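Local atomic coordinates of dihydroxyacetone kinase (Citrobacter freundii, PDB entry 1UN8), a protein that phosphorylates dihydroxyacetone to dihydroxyacetone phosphate, using ATP and a divalent metal ion, in the oxidative route of glycerol fermentation. Residues Gln231-Lys243 and Ala270-His282. Sequence-based numbering, arbitrary orientation.
Sequences QNSAQVVNLMVDK and AIITRELASSPLH
Two neighbouring helices on one face of a mixed β-sheet in the DhaK part of the kinase meet here, Ser233, Val237 and Val241 facing Ile272, Glu275 and Ser279 of segment 270-282. The axes of helix 233-243 and helix 270-277 approach to 9.2 Å and cross at -52°. The polar link lies at the start of the first helix, where Ser233 OG donates to Glu275 OE2 (2.6 Å), on the lone pair turned away from OE1. Glu275 gets there by a bent chain: with chi2 at -68° its carboxylate folds back over the first turn, and CD lies 3.6 Å from Ala234 CA. Its other oxygen, OE1, forms a salt bridge with Arg274 NH1 (3.5 Å), and Arg274 NE also pairs with Asp15 of the second subunit. Asn232 is the N-cap of helix 233-243, its OD1 accepting from Gln235 N. Deeper in, Val237 straddles the base of Glu275: both methyls lie near Glu275 CB, and CG2 continues to Ile272 CG2 at 4.0 Å. Beneath this pair, Phe303 of strand 301-309 touches both Val237 and Ile272, so the two helices share a contact on the sheet. Farther along, the type I turn Ser279-His282 continues beside the first helix and reaches Val241, whose CG1 meets Leu281 CB (3.6 Å) while CG2 packs on Ser279 CB and OG. That hydroxyl donates to Leu276 O (2.7 Å), which also accepts from Ser279 N. At the outer margin, Asn238 OD1 sits 3.6 Å from Ser279 CB, beside the ring of exposed Pro280.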
ATOM      1  N   GLN A 231      -7.628  17.934  -6.757  1.00 46.89           N
ATOM      2  CA  GLN A 231      -7.136  16.751  -6.059  1.00 45.02           C
ATOM      3  C   GLN A 231      -6.952  17.093  -4.591  1.00 45.54           C
ATOM      4  O   GLN A 231      -6.487  16.270  -3.803  1.00 46.17           O
ATOM      5  CB  GLN A 231      -5.808  16.288  -6.649  1.00 43.33           C
ATOM      6  CG  GLN A 231      -5.913  15.815  -8.084  1.00 42.36           C
ATOM      7  CD  GLN A 231      -4.621  15.204  -8.575  1.00 43.09           C
ATOM      8  OE1 GLN A 231      -3.639  15.135  -7.833  1.00 43.99           O
ATOM      9  NE2 GLN A 231      -4.612  14.753  -9.827  1.00 43.02           N
ATOM     10  N   ASN A 232      -7.322  18.320  -4.234  1.00 45.56           N
ATOM     11  CA  ASN A 232      -7.206  18.794  -2.871  1.00 46.20           C
ATOM     12  C   ASN A 232      -7.882  17.836  -1.896  1.00 45.81           C
ATOM     13  O   ASN A 232      -9.082  17.594  -1.982  1.00 45.31           O
ATOM     14  CB  ASN A 232      -7.820  20.185  -2.753  1.00 46.50           C
ATOM     15  CG  ASN A 232      -7.786  20.703  -1.333  1.00 48.35           C
ATOM     16  OD1 ASN A 232      -8.552  20.249  -0.475  1.00 48.16           O
ATOM     17  ND2 ASN A 232      -6.878  21.639  -1.067  1.00 47.26           N
ATOM     18  N   SER A 233      -7.101  17.305  -0.961  1.00 45.97           N
ATOM     19  CA  SER A 233      -7.616  16.343   0.010  1.00 46.35           C
ATOM     20  C   SER A 233      -8.863  16.786   0.784  1.00 45.30           C
ATOM     21  O   SER A 233      -9.810  16.013   0.935  1.00 43.36           O
ATOM     22  CB  SER A 233      -6.503  15.943   0.990  1.00 46.29           C
ATOM     23  OG  SER A 233      -5.953  17.076   1.651  1.00 47.65           O
ATOM     24  N   ALA A 234      -8.876  18.023   1.260  1.00 44.03           N
ATOM     25  CA  ALA A 234     -10.021  18.498   2.020  1.00 45.34           C
ATOM     26  C   ALA A 234     -11.292  18.609   1.180  1.00 46.39           C
ATOM     27  O   ALA A 234     -12.377  18.184   1.594  1.00 46.58           O
ATOM     28  CB  ALA A 234      -9.696  19.833   2.642  1.00 44.92           C
ATOM     29  N   GLN A 235     -11.156  19.185  -0.004  1.00 46.56           N
ATOM     30  CA  GLN A 235     -12.293  19.353  -0.873  1.00 48.11           C
ATOM     31  C   GLN A 235     -12.817  17.990  -1.275  1.00 47.58           C
ATOM     32  O   GLN A 235     -14.016  17.714  -1.170  1.00 48.81           O
ATOM     33  CB  GLN A 235     -11.893  20.184  -2.095  1.00 51.83           C
ATOM     34  CG  GLN A 235     -11.595  21.647  -1.736  1.00 55.69           C
ATOM     35  CD  GLN A 235     -11.034  22.444  -2.896  1.00 58.90           C
ATOM     36  OE1 GLN A 235     -11.651  22.529  -3.960  1.00 62.15           O
ATOM     37  NE2 GLN A 235      -9.859  23.042  -2.697  1.00 59.02           N
ATOM     38  N   VAL A 236     -11.918  17.122  -1.715  1.00 46.14           N
ATOM     39  CA  VAL A 236     -12.320  15.784  -2.119  1.00 43.47           C
ATOM     40  C   VAL A 236     -13.003  15.017  -0.987  1.00 43.05           C
ATOM     41  O   VAL A 236     -14.057  14.429  -1.189  1.00 44.19           O
ATOM     42  CB  VAL A 236     -11.113  14.975  -2.637  1.00 41.54           C
ATOM     43  CG1 VAL A 236     -11.532  13.549  -2.964  1.00 37.97           C
ATOM     44  CG2 VAL A 236     -10.543  15.659  -3.871  1.00 39.32           C
ATOM     45  N   VAL A 237     -12.425  15.027   0.208  1.00 41.36           N
ATOM     46  CA  VAL A 237     -13.045  14.299   1.301  1.00 42.49           C
ATOM     47  C   VAL A 237     -14.385  14.882   1.740  1.00 43.25           C
ATOM     48  O   VAL A 237     -15.323  14.134   2.036  1.00 42.24           O
ATOM     49  CB  VAL A 237     -12.094  14.192   2.516  1.00 42.44           C
ATOM     50  CG1 VAL A 237     -12.840  13.678   3.743  1.00 41.50           C
ATOM     51  CG2 VAL A 237     -10.971  13.235   2.185  1.00 42.99           C
ATOM     52  N   ASN A 238     -14.498  16.207   1.771  1.00 44.48           N
ATOM     53  CA  ASN A 238     -15.759  16.807   2.192  1.00 45.22           C
ATOM     54  C   ASN A 238     -16.865  16.537   1.177  1.00 45.76           C
ATOM     55  O   ASN A 238     -18.027  16.333   1.543  1.00 47.24           O
ATOM     56  CB  ASN A 238     -15.597  18.308   2.424  1.00 46.13           C
ATOM     57  CG  ASN A 238     -14.799  18.622   3.687  1.00 46.79           C
ATOM     58  OD1 ASN A 238     -14.936  17.950   4.715  1.00 45.78           O
ATOM     59  ND2 ASN A 238     -13.980  19.661   3.615  1.00 46.87           N
ATOM     60  N   LEU A 239     -16.508  16.527  -0.099  1.00 43.59           N
ATOM     61  CA  LEU A 239     -17.488  16.252  -1.121  1.00 44.05           C
ATOM     62  C   LEU A 239     -18.015  14.841  -0.890  1.00 45.97           C
ATOM     63  O   LEU A 239     -19.224  14.583  -0.964  1.00 46.84           O
ATOM     64  CB  LEU A 239     -16.846  16.361  -2.502  1.00 43.44           C
ATOM     65  CG  LEU A 239     -17.622  15.801  -3.698  1.00 44.07           C
ATOM     66  CD1 LEU A 239     -19.071  16.277  -3.671  1.00 46.48           C
ATOM     67  CD2 LEU A 239     -16.938  16.237  -4.986  1.00 45.23           C
ATOM     68  N   MET A 240     -17.093  13.930  -0.598  1.00 46.46           N
ATOM     69  CA  MET A 240     -17.430  12.541  -0.353  1.00 45.72           C
ATOM     70  C   MET A 240     -18.265  12.422   0.906  1.00 46.34           C
ATOM     71  O   MET A 240     -19.249  11.680   0.951  1.00 47.51           O
ATOM     72  CB  MET A 240     -16.153  11.719  -0.224  1.00 44.97           C
ATOM     73  CG  MET A 240     -15.442  11.505  -1.550  1.00 44.99           C
ATOM     74  SD  MET A 240     -13.831  10.668  -1.449  1.00 43.64           S
ATOM     75  CE  MET A 240     -14.305   8.913  -1.508  1.00 42.03           C
ATOM     76  N   VAL A 241     -17.883  13.169   1.929  1.00 45.60           N
ATOM     77  CA  VAL A 241     -18.621  13.121   3.173  1.00 47.12           C
ATOM     78  C   VAL A 241     -20.058  13.601   2.988  1.00 48.40           C
ATOM     79  O   VAL A 241     -20.986  13.059   3.596  1.00 49.36           O
ATOM     80  CB  VAL A 241     -17.910  13.943   4.265  1.00 46.06           C
ATOM     81  CG1 VAL A 241     -18.815  14.117   5.487  1.00 46.32           C
ATOM     82  CG2 VAL A 241     -16.639  13.233   4.665  1.00 45.83           C
ATOM     83  N   ASP A 242     -20.253  14.612   2.150  1.00 48.72           N
ATOM     84  CA  ASP A 242     -21.603  15.102   1.924  1.00 50.35           C
ATOM     85  C   ASP A 242     -22.468  13.975   1.380  1.00 49.67           C
ATOM     86  O   ASP A 242     -23.516  13.658   1.945  1.00 50.84           O
ATOM     87  CB  ASP A 242     -21.612  16.273   0.933  1.00 52.29           C
ATOM     88  CG  ASP A 242     -21.121  17.567   1.553  1.00 53.87           C
ATOM     89  OD1 ASP A 242     -21.417  17.797   2.748  1.00 53.20           O
ATOM     90  OD2 ASP A 242     -20.457  18.358   0.844  1.00 54.77           O
ATOM     91  N   LYS A 243     -22.013  13.366   0.288  1.00 48.51           N
ATOM     92  CA  LYS A 243     -22.748  12.276  -0.339  1.00 47.05           C
ATOM     93  C   LYS A 243     -22.985  11.129   0.622  1.00 47.40           C
ATOM     94  O   LYS A 243     -24.031  10.483   0.573  1.00 47.69           O
ATOM     95  CB  LYS A 243     -22.019  11.806  -1.593  1.00 44.14           C
ATOM     96  CG  LYS A 243     -21.976  12.898  -2.632  1.00 43.97           C
ATOM     97  CD  LYS A 243     -21.338  12.480  -3.927  1.00 45.44           C
ATOM     98  CE  LYS A 243     -21.408  13.622  -4.929  1.00 46.05           C
ATOM     99  NZ  LYS A 243     -22.816  14.117  -5.088  1.00 48.75           N
ATOM    100  N   ALA A 270      -2.749   9.224   5.453  1.00 37.83           N
ATOM    101  CA  ALA A 270      -2.794   9.865   6.760  1.00 38.48           C
ATOM    102  C   ALA A 270      -3.501  11.205   6.633  1.00 39.16           C
ATOM    103  O   ALA A 270      -4.358  11.548   7.448  1.00 39.95           O
ATOM    104  CB  ALA A 270      -1.389  10.063   7.305  1.00 37.88           C
ATOM    105  N   ILE A 271      -3.130  11.966   5.612  1.00 39.70           N
ATOM    106  CA  ILE A 271      -3.764  13.252   5.373  1.00 39.55           C
ATOM    107  C   ILE A 271      -5.262  13.032   5.184  1.00 39.42           C
ATOM    108  O   ILE A 271      -6.079  13.771   5.729  1.00 38.80           O
ATOM    109  CB  ILE A 271      -3.194  13.926   4.121  1.00 39.16           C
ATOM    110  CG1 ILE A 271      -1.700  14.172   4.309  1.00 42.95           C
ATOM    111  CG2 ILE A 271      -3.910  15.245   3.855  1.00 39.48           C
ATOM    112  CD1 ILE A 271      -0.988  14.673   3.051  1.00 43.84           C
ATOM    113  N   ILE A 272      -5.617  12.013   4.408  1.00 38.45           N
ATOM    114  CA  ILE A 272      -7.018  11.717   4.163  1.00 40.17           C
ATOM    115  C   ILE A 272      -7.718  11.434   5.500  1.00 41.32           C
ATOM    116  O   ILE A 272      -8.835  11.897   5.760  1.00 39.01           O
ATOM    117  CB  ILE A 272      -7.188  10.481   3.229  1.00 40.03           C
ATOM    118  CG1 ILE A 272      -6.604  10.777   1.841  1.00 42.01           C
ATOM    119  CG2 ILE A 272      -8.655  10.121   3.121  1.00 37.31           C
ATOM    120  CD1 ILE A 272      -6.724  12.228   1.429  1.00 46.92           C
ATOM    121  N   THR A 273      -7.042  10.668   6.347  1.00 41.94           N
ATOM    122  CA  THR A 273      -7.592  10.327   7.639  1.00 42.64           C
ATOM    123  C   THR A 273      -7.834  11.600   8.443  1.00 43.22           C
ATOM    124  O   THR A 273      -8.833  11.723   9.145  1.00 43.36           O
ATOM    125  CB  THR A 273      -6.647   9.394   8.401  1.00 41.98           C
ATOM    126  OG1 THR A 273      -6.519   8.159   7.683  1.00 43.37           O
ATOM    127  CG2 THR A 273      -7.188   9.117   9.796  1.00 42.20           C
ATOM    128  N   ARG A 274      -6.924  12.557   8.333  1.00 43.88           N
ATOM    129  CA  ARG A 274      -7.089  13.802   9.060  1.00 47.61           C
ATOM    130  C   ARG A 274      -8.298  14.587   8.558  1.00 48.43           C
ATOM    131  O   ARG A 274      -9.031  15.176   9.347  1.00 49.14           O
ATOM    132  CB  ARG A 274      -5.841  14.675   8.926  1.00 49.54           C
ATOM    133  CG  ARG A 274      -5.998  16.050   9.568  1.00 51.67           C
ATOM    134  CD  ARG A 274      -4.850  16.954   9.193  1.00 55.08           C
ATOM    135  NE  ARG A 274      -5.040  18.321   9.659  1.00 58.92           N
ATOM    136  CZ  ARG A 274      -6.055  19.102   9.294  1.00 61.40           C
ATOM    137  NH1 ARG A 274      -6.982  18.650   8.453  1.00 61.74           N
ATOM    138  NH2 ARG A 274      -6.138  20.341   9.760  1.00 62.10           N
ATOM    139  N   GLU A 275      -8.482  14.608   7.240  1.00 48.63           N
ATOM    140  CA  GLU A 275      -9.594  15.320   6.630  1.00 49.07           C
ATOM    141  C   GLU A 275     -10.914  14.744   7.136  1.00 49.16           C
ATOM    142  O   GLU A 275     -11.817  15.488   7.530  1.00 47.37           O
ATOM    143  CB  GLU A 275      -9.525  15.210   5.098  1.00 50.67           C
ATOM    144  CG  GLU A 275      -8.204  15.666   4.487  1.00 51.44           C
ATOM    145  CD  GLU A 275      -7.969  17.160   4.621  1.00 53.25           C
ATOM    146  OE1 GLU A 275      -8.584  17.796   5.504  1.00 55.30           O
ATOM    147  OE2 GLU A 275      -7.155  17.704   3.848  1.00 53.57           O
ATOM    148  N   LEU A 276     -11.016  13.418   7.124  1.00 49.45           N
ATOM    149  CA  LEU A 276     -12.217  12.744   7.584  1.00 49.83           C
ATOM    150  C   LEU A 276     -12.520  13.126   9.021  1.00 50.71           C
ATOM    151  O   LEU A 276     -13.665  13.379   9.371  1.00 51.94           O
ATOM    152  CB  LEU A 276     -12.061  11.227   7.505  1.00 48.31           C
ATOM    153  CG  LEU A 276     -13.264  10.472   8.090  1.00 48.78           C
ATOM    154  CD1 LEU A 276     -14.428  10.496   7.109  1.00 46.61           C
ATOM    155  CD2 LEU A 276     -12.880   9.050   8.390  1.00 46.85           C
ATOM    156  N   ALA A 277     -11.487  13.163   9.850  1.00 52.08           N
ATOM    157  CA  ALA A 277     -11.645  13.501  11.262  1.00 53.20           C
ATOM    158  C   ALA A 277     -12.110  14.934  11.462  1.00 53.93           C
ATOM    159  O   ALA A 277     -12.651  15.283  12.510  1.00 55.48           O
ATOM    160  CB  ALA A 277     -10.328  13.275  11.999  1.00 52.97           C
ATOM    161  N   SER A 278     -11.896  15.765  10.453  1.00 54.28           N
ATOM    162  CA  SER A 278     -12.295  17.162  10.522  1.00 55.31           C
ATOM    163  C   SER A 278     -13.547  17.438   9.698  1.00 55.43           C
ATOM    164  O   SER A 278     -13.967  18.587   9.572  1.00 56.07           O
ATOM    165  CB  SER A 278     -11.163  18.047  10.010  1.00 54.79           C
ATOM    166  OG  SER A 278      -9.957  17.733  10.671  1.00 58.49           O
ATOM    167  N   SER A 279     -14.140  16.391   9.132  1.00 54.53           N
ATOM    168  CA  SER A 279     -15.327  16.559   8.312  1.00 53.27           C
ATOM    169  C   SER A 279     -16.580  16.593   9.176  1.00 53.46           C
ATOM    170  O   SER A 279     -16.555  16.211  10.342  1.00 52.42           O
ATOM    171  CB  SER A 279     -15.427  15.427   7.279  1.00 51.28           C
ATOM    172  OG  SER A 279     -15.781  14.199   7.887  1.00 48.26           O
ATOM    173  N   PRO A 280     -17.696  17.070   8.611  1.00 53.60           N
ATOM    174  CA  PRO A 280     -18.956  17.143   9.348  1.00 54.90           C
ATOM    175  C   PRO A 280     -19.388  15.764   9.835  1.00 55.66           C
ATOM    176  O   PRO A 280     -20.309  15.644  10.641  1.00 57.07           O
ATOM    177  CB  PRO A 280     -19.924  17.712   8.316  1.00 53.86           C
ATOM    178  CG  PRO A 280     -19.038  18.539   7.448  1.00 54.30           C
ATOM    179  CD  PRO A 280     -17.834  17.668   7.274  1.00 53.63           C
ATOM    180  N   LEU A 281     -18.709  14.729   9.349  1.00 54.61           N
ATOM    181  CA  LEU A 281     -19.021  13.350   9.713  1.00 55.07           C
ATOM    182  C   LEU A 281     -18.399  12.983  11.055  1.00 56.50           C
ATOM    183  O   LEU A 281     -18.787  12.016  11.711  1.00 54.82           O
ATOM    184  CB  LEU A 281     -18.492  12.427   8.624  1.00 54.37           C
ATOM    185  CG  LEU A 281     -18.800  10.943   8.690  1.00 53.37           C
ATOM    186  CD1 LEU A 281     -20.294  10.731   8.721  1.00 54.03           C
ATOM    187  CD2 LEU A 281     -18.203  10.269   7.479  1.00 53.37           C
ATOM    188  N   HIS A 282     -17.431  13.800  11.444  1.00 59.32           N
ATOM    189  CA  HIS A 282     -16.655  13.656  12.669  1.00 62.01           C
ATOM    190  C   HIS A 282     -17.382  13.336  13.980  1.00 62.04           C
ATOM    191  O   HIS A 282     -17.045  12.359  14.657  1.00 62.45           O
ATOM    192  CB  HIS A 282     -15.797  14.923  12.813  1.00 65.81           C
ATOM    193  CG  HIS A 282     -15.475  15.306  14.224  1.00 71.01           C
ATOM    194  ND1 HIS A 282     -14.700  14.521  15.055  1.00 73.14           N
ATOM    195  CD2 HIS A 282     -15.796  16.410  14.940  1.00 72.13           C
ATOM    196  CE1 HIS A 282     -14.558  15.129  16.221  1.00 74.10           C
ATOM    197  NE2 HIS A 282     -15.213  16.276  16.177  1.00 74.28           N
TER